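Local coordinates for acetyl-CoA hydrolase/transferase family protein (Porphyromonas gingivalis, PDB 2NVV), which binds zinc and probably hydrolyses acetyl-CoA or transfers coenzyme A between an acyl-CoA and acetate, at residues E184-P190 against E340-L345; M168-C174 against D192-Y198. The contacts are given in a common frame with arbitrary orientation. Residues are numbered along the deposited sequence.

Contact 1: residues E184-P190 against E340-L345; sequences ELPVYTP and EIVRRL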
loop_
_atom_site.group_PDB
_atom_site.type_symbol
_atom_site.label_atom_id
_atom_site.label_comp_id
_atom_site.label_asym_id
_atom_site.label_seq_id
_atom_site.Cartn_x
_atom_site.Cartn_y
_atom_site.Cartn_z
ATOM N N GLU A 184 3.191 19.586 -5.461
ATOM C CA GLU A 184 4.109 18.544 -5.029
ATOM C C GLU A 184 4.728 18.908 -3.682
ATOM O O GLU A 184 4.722 20.070 -3.280
ATOM C CB GLU A 184 5.205 18.327 -6.084
ATOM C CG GLU A 184 6.386 19.300 -6.046
ATOM C CD GLU A 184 6.036 20.721 -6.448
ATOM O OE1 GLU A 184 4.985 20.932 -7.098
ATOM O OE2 GLU A 184 6.834 21.629 -6.125
ATOM N N LEU A 185 5.239 17.905 -2.978
ATOM C CA LEU A 185 5.898 18.115 -1.691
ATOM C C LEU A 185 7.382 18.189 -2.061
ATOM O O LEU A 185 8.031 17.172 -2.246
ATOM C CB LEU A 185 5.628 16.926 -0.774
ATOM C CG LEU A 185 4.185 16.419 -0.761
ATOM C CD1 LEU A 185 4.113 15.202 0.120
ATOM C CD2 LEU A 185 3.239 17.504 -0.276
ATOM N N PRO A 186 7.926 19.410 -2.168
ATOM C CA PRO A 186 9.314 19.712 -2.529
ATOM C C PRO A 186 10.508 19.166 -1.737
ATOM O O PRO A 186 11.429 19.920 -1.412
ATOM C CB PRO A 186 9.318 21.239 -2.602
ATOM C CG PRO A 186 8.339 21.624 -1.565
ATOM C CD PRO A 186 7.212 20.643 -1.788
ATOM N N VAL A 187 10.518 17.875 -1.437
ATOM C CA VAL A 187 11.665 17.311 -0.751
ATOM C C VAL A 187 12.299 16.307 -1.700
ATOM O O VAL A 187 11.693 15.296 -2.066
ATOM C CB VAL A 187 11.285 16.652 0.613
ATOM C CG1 VAL A 187 10.033 15.852 0.468
ATOM C CG2 VAL A 187 12.406 15.748 1.105
ATOM N N TYR A 188 13.520 16.623 -2.125
ATOM C CA TYR A 188 14.269 15.789 -3.054
ATOM C C TYR A 188 15.504 15.188 -2.379
ATOM O O TYR A 188 16.217 14.367 -2.960
ATOM C CB TYR A 188 14.668 16.636 -4.260
ATOM C CG TYR A 188 13.483 17.379 -4.843
ATOM C CD1 TYR A 188 12.597 16.745 -5.710
ATOM C CD2 TYR A 188 13.196 18.683 -4.449
ATOM C CE1 TYR A 188 11.440 17.391 -6.163
ATOM C CE2 TYR A 188 12.049 19.334 -4.892
ATOM C CZ TYR A 188 11.174 18.680 -5.746
ATOM O OH TYR A 188 10.018 19.313 -6.157
ATOM N N THR A 189 15.729 15.603 -1.139
ATOM C CA THR A 189 16.848 15.145 -0.325
ATOM C C THR A 189 16.289 15.012 1.086
ATOM O O THR A 189 15.406 15.774 1.481
ATOM C CB THR A 189 17.984 16.192 -0.338
ATOM O OG1 THR A 189 18.617 16.183 -1.624
ATOM C CG2 THR A 189 19.000 15.910 0.742
ATOM N N PRO A 190 16.790 14.042 1.870
ATOM C CA PRO A 190 16.238 13.924 3.218
ATOM C C PRO A 190 16.401 15.143 4.128
ATOM O O PRO A 190 15.724 15.238 5.148
ATOM C CB PRO A 190 16.910 12.660 3.765
ATOM C CG PRO A 190 18.154 12.546 2.976
ATOM C CD PRO A 190 17.744 12.956 1.596
ATOM N N GLU A 340 4.897 9.679 -1.429
ATOM C CA GLU A 340 5.536 10.470 -2.484
ATOM C C GLU A 340 7.033 10.671 -2.205
ATOM O O GLU A 340 7.875 10.426 -3.071
ATOM C CB GLU A 340 4.846 11.835 -2.595
ATOM C CG GLU A 340 5.395 12.757 -3.674
ATOM C CD GLU A 340 4.685 14.108 -3.732
ATOM O OE1 GLU A 340 3.446 14.147 -3.639
ATOM O OE2 GLU A 340 5.369 15.138 -3.886
ATOM N N ILE A 341 7.358 11.111 -0.994
ATOM C CA ILE A 341 8.749 11.343 -0.618
ATOM C C ILE A 341 9.548 10.048 -0.530
ATOM O O ILE A 341 10.670 9.960 -1.037
ATOM C CB ILE A 341 8.875 12.041 0.756
ATOM C CG1 ILE A 341 7.889 13.213 0.877
ATOM C CG2 ILE A 341 10.303 12.531 0.936
ATOM C CD1 ILE A 341 7.745 14.040 -0.377
ATOM N N VAL A 342 8.966 9.056 0.136
ATOM C CA VAL A 342 9.600 7.762 0.317
ATOM C C VAL A 342 10.019 7.144 -1.020
ATOM O O VAL A 342 11.176 6.765 -1.208
ATOM C CB VAL A 342 8.651 6.795 1.067
ATOM C CG1 VAL A 342 9.258 5.416 1.170
ATOM C CG2 VAL A 342 8.372 7.324 2.461
ATOM N N ARG A 343 9.071 7.058 -1.948
ATOM C CA ARG A 343 9.341 6.484 -3.261
ATOM C C ARG A 343 10.277 7.330 -4.121
ATOM O O ARG A 343 11.116 6.796 -4.838
ATOM C CB ARG A 343 8.026 6.243 -4.002
ATOM C CG ARG A 343 8.196 5.562 -5.349
ATOM C CD ARG A 343 6.956 4.786 -5.749
ATOM N NE ARG A 343 6.917 4.580 -7.188
ATOM C CZ ARG A 343 6.006 3.852 -7.820
ATOM N NH1 ARG A 343 5.049 3.236 -7.139
ATOM N NH2 ARG A 343 6.028 3.778 -9.150
ATOM N N ARG A 344 10.135 8.649 -4.064
ATOM C CA ARG A 344 11.015 9.517 -4.840
ATOM C C ARG A 344 12.474 9.397 -4.387
ATOM O O ARG A 344 13.360 9.269 -5.230
ATOM C CB ARG A 344 10.586 10.973 -4.718
ATOM C CG ARG A 344 11.519 11.954 -5.437
ATOM C CD ARG A 344 11.052 13.392 -5.220
ATOM N NE ARG A 344 9.640 13.558 -5.568
ATOM C CZ ARG A 344 8.819 14.423 -4.977
ATOM N NH1 ARG A 344 9.265 15.203 -4.007
ATOM N NH2 ARG A 344 7.547 14.495 -5.349
ATOM N N LEU A 345 12.713 9.435 -3.071
ATOM C CA LEU A 345 14.067 9.342 -2.521
ATOM C C LEU A 345 14.635 7.939 -2.570
ATOM O O LEU A 345 15.834 7.751 -2.393
ATOM C CB LEU A 345 14.117 9.809 -1.064
ATOM C CG LEU A 345 13.566 11.167 -0.634
ATOM C CD1 LEU A 345 13.885 11.360 0.838
ATOM C CD2 LEU A 345 14.178 12.281 -1.452
#
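Leu345, Arg344 and Leu185 lose the most surface where the irregular segment 184-190 crosses helix 339-345. Arg344 and Glu340 lie one helical turn apart, both with CB directed at the loop, and together they read its backbone. Arg344 NH1 donates to Leu185 O (2.9 Å) and to Val187 O (3.1 Å), while Glu340 OE2 accepts from Leu185 N (2.9 Å). A salt bridge from Arg344 NH2 to Glu340 OE2 (2.7 Å) holds the two charged groups in place. Arginine suits this position because one nitrogen can serve two carbonyls while the other reaches the carboxylate; Tyr188 CE1 also lies over one face of the guanidinium. Leu185 fills the apolar side, its CB 3.6 Å from Ile341 CD1. Farther along, Leu345 packs its two methyl groups against the backbone from Tyr188 to Pro190, CD2 being 3.3 Å from Tyr188 O, and it also touches Tyr282 of strand 279-282. The second subunit reaches this place too: Glu184 OE1 hydrogen-bonds Tyr188 OH of that subunit. Three backbone groups of the loop are thus satisfied by helix side chains, and the buried Arg344-Glu340 pair joins the N-terminal region to the C-terminal region at the dimer interface.

Contact 2: residues M168-C174 against D192-Y198; sequences MGMHDLC and DRIGKPY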
loop_
_atom_site.group_PDB
_atom_site.type_symbol
_atom_site.label_atom_id
_atom_site.label_comp_id
_atom_site.label_asym_id
_atom_site.label_seq_id
_atom_site.Cartn_x
_atom_site.Cartn_y
_atom_site.Cartn_z
HETATM N N MSE A 168 14.802 25.903 18.101
HETATM C CA MSE A 168 14.234 26.592 16.950
HETATM C C MSE A 168 15.055 26.297 15.696
HETATM O O MSE A 168 16.230 26.659 15.620
HETATM C CB MSE A 168 14.233 28.099 17.224
HETATM C CG MSE A 168 13.845 28.974 16.037
HETATM SE SE MSE A 168 11.947 29.158 15.762
HETATM C CE MSE A 168 11.620 30.705 16.894
ATOM N N GLY A 169 14.439 25.643 14.717
ATOM C CA GLY A 169 15.153 25.321 13.494
ATOM C C GLY A 169 15.252 23.829 13.246
ATOM O O GLY A 169 15.552 23.399 12.130
HETATM N N MSE A 170 15.006 23.033 14.279
HETATM C CA MSE A 170 15.078 21.592 14.134
HETATM C C MSE A 170 13.793 20.963 13.603
HETATM O O MSE A 170 13.754 19.763 13.314
HETATM C CB MSE A 170 15.467 20.952 15.459
HETATM C CG MSE A 170 16.934 21.198 15.801
HETATM SE SE MSE A 170 17.628 20.172 17.273
HETATM C CE MSE A 170 16.256 18.704 17.240
ATOM N N HIS A 171 12.740 21.770 13.477
ATOM C CA HIS A 171 11.474 21.270 12.959
ATOM C C HIS A 171 11.223 21.920 11.607
ATOM O O HIS A 171 11.741 23.008 11.317
ATOM C CB HIS A 171 10.304 21.617 13.891
ATOM C CG HIS A 171 10.596 21.440 15.347
ATOM N ND1 HIS A 171 11.178 22.426 16.116
ATOM C CD2 HIS A 171 10.387 20.390 16.179
ATOM C CE1 HIS A 171 11.316 21.992 17.355
ATOM N NE2 HIS A 171 10.844 20.760 17.421
ATOM N N ASP A 172 10.433 21.243 10.785
ATOM C CA ASP A 172 10.047 21.741 9.470
ATOM C C ASP A 172 8.546 21.463 9.460
ATOM O O ASP A 172 8.100 20.362 9.152
ATOM C CB ASP A 172 10.780 20.970 8.368
ATOM C CG ASP A 172 10.682 21.654 7.017
ATOM O OD1 ASP A 172 10.523 22.890 7.001
ATOM O OD2 ASP A 172 10.774 20.967 5.976
ATOM N N LEU A 173 7.779 22.474 9.851
ATOM C CA LEU A 173 6.328 22.351 9.960
ATOM C C LEU A 173 5.529 22.969 8.832
ATOM O O LEU A 173 5.823 24.071 8.383
ATOM C CB LEU A 173 5.836 22.962 11.282
ATOM C CG LEU A 173 6.311 22.442 12.649
ATOM C CD1 LEU A 173 6.432 20.930 12.644
ATOM C CD2 LEU A 173 7.634 23.054 12.983
ATOM N N CYS A 174 4.507 22.244 8.387
ATOM C CA CYS A 174 3.621 22.721 7.340
ATOM C C CYS A 174 2.601 21.672 6.943
ATOM O O CYS A 174 2.612 20.544 7.436
ATOM C CB CYS A 174 4.411 23.188 6.095
ATOM S SG CYS A 174 5.511 21.972 5.303
ATOM N N ASP A 192 15.957 18.422 3.060
ATOM C CA ASP A 192 15.313 19.591 2.476
ATOM C C ASP A 192 14.215 20.169 3.355
ATOM O O ASP A 192 13.372 19.436 3.878
ATOM C CB ASP A 192 14.724 19.259 1.097
ATOM C CG ASP A 192 15.786 19.068 0.037
ATOM O OD1 ASP A 192 16.974 19.338 0.317
ATOM O OD2 ASP A 192 15.423 18.654 -1.083
ATOM N N ARG A 193 14.240 21.492 3.513
ATOM C CA ARG A 193 13.239 22.207 4.291
ATOM C C ARG A 193 12.161 22.752 3.348
ATOM O O ARG A 193 12.466 23.367 2.320
ATOM C CB ARG A 193 13.877 23.370 5.051
ATOM C CG ARG A 193 14.777 22.960 6.198
ATOM C CD ARG A 193 14.904 24.105 7.185
ATOM N NE ARG A 193 15.458 23.680 8.466
ATOM C CZ ARG A 193 16.719 23.283 8.634
ATOM N NH1 ARG A 193 17.544 23.263 7.593
ATOM N NH2 ARG A 193 17.155 22.908 9.836
ATOM N N ILE A 194 10.899 22.533 3.695
ATOM C CA ILE A 194 9.822 23.030 2.864
ATOM C C ILE A 194 8.783 23.812 3.662
ATOM O O ILE A 194 7.861 24.375 3.089
ATOM C CB ILE A 194 9.139 21.867 2.100
ATOM C CG1 ILE A 194 8.475 20.892 3.085
ATOM C CG2 ILE A 194 10.180 21.129 1.263
ATOM C CD1 ILE A 194 7.820 19.707 2.412
ATOM N N GLY A 195 8.949 23.868 4.980
ATOM C CA GLY A 195 8.004 24.599 5.812
ATOM C C GLY A 195 8.633 25.638 6.731
ATOM O O GLY A 195 9.610 26.287 6.364
ATOM N N LYS A 196 8.062 25.800 7.924
ATOM C CA LYS A 196 8.571 26.750 8.907
ATOM C C LYS A 196 9.024 26.044 10.184
ATOM O O LYS A 196 8.629 24.914 10.461
ATOM C CB LYS A 196 7.503 27.805 9.233
ATOM C CG LYS A 196 7.186 28.718 8.063
ATOM C CD LYS A 196 6.165 29.771 8.416
ATOM C CE LYS A 196 5.820 30.608 7.187
ATOM N NZ LYS A 196 4.937 31.764 7.511
ATOM N N PRO A 197 9.881 26.706 10.970
ATOM C CA PRO A 197 10.384 26.126 12.220
ATOM C C PRO A 197 9.408 26.304 13.385
ATOM O O PRO A 197 9.770 26.136 14.554
ATOM C CB PRO A 197 11.699 26.874 12.431
ATOM C CG PRO A 197 11.378 28.238 11.922
ATOM C CD PRO A 197 10.574 27.972 10.655
ATOM N N TYR A 198 8.165 26.627 13.055
ATOM C CA TYR A 198 7.149 26.838 14.070
ATOM C C TYR A 198 5.775 26.778 13.429
ATOM O O TYR A 198 5.646 26.858 12.210
ATOM C CB TYR A 198 7.350 28.210 14.732
ATOM C CG TYR A 198 7.134 29.366 13.785
ATOM C CD1 TYR A 198 5.852 29.768 13.429
ATOM C CD2 TYR A 198 8.207 30.022 13.205
ATOM C CE1 TYR A 198 5.638 30.786 12.518
ATOM C CE2 TYR A 198 8.004 31.052 12.284
ATOM C CZ TYR A 198 6.713 31.426 11.944
ATOM O OH TYR A 198 6.493 32.428 11.020
#
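Two irregular segments of one long loop meet antiparallel at a single beta bridge, the hydrogen-bonded pair Leu173 and Lys196. Leu173 N donates to Lys196 O (2.7 Å) and Lys196 N to Leu173 O (2.9 Å), so both residues satisfy their main-chain polar groups here. Beyond the bridge a side chain takes over. Asp172 turns its carboxylate onto two successive amides, with OD2 accepting from Ile194 N (2.8 Å) and OD1 from Gly195 N (2.7 Å); aspartate suits the place because its short, two-oxygen group can receive both. Gly195 has to be small, since a CB there would run into Leu173 O and Cys174 SG, and its CA already sits 3.4 Å from Leu173 O in a CA-H...O contact. Next to these amides, Arg193 NH2 donates to Gly169 O (2.8 Å). Pro197, which has no amide hydrogen to leave unsatisfied, offers its CA to His171 O at 3.5 Å and its ring to Met168, a selenomethionine, with CG 4.0 Å from SE. His171 NE2 is paired with Thr139 O, and the main chain of Met170 and Asp172 bonds to Leu330 of strand 328-330. Backbone pairing thus covers only one residue pair, and the carboxylate of Asp172 and the guanidinium of Arg193 extend the polar match where strand geometry gives out.

Both contacts draw on the long loop between strands 154-160 and 199-200, and their centres are 15 Å apart. In chain order come 168-174, 184-190, 192-198 and finally 340-345, so the segments alternate: contact 2 closes the loop on itself around the piece that contact 1 then joins to helix 339-345. They meet directly, with Pro186 O 3.2 Å from Ile194 CG2, and Asp192 OD2 accepts a hydrogen bond from Tyr188 N. Arg331 binds Pro190 O and Asp192 O, tying the stretch where the contacts meet to the C-terminal family region. One continuous excursion from the N-terminal part is therefore both folded on itself and attached across to the other half of the chain.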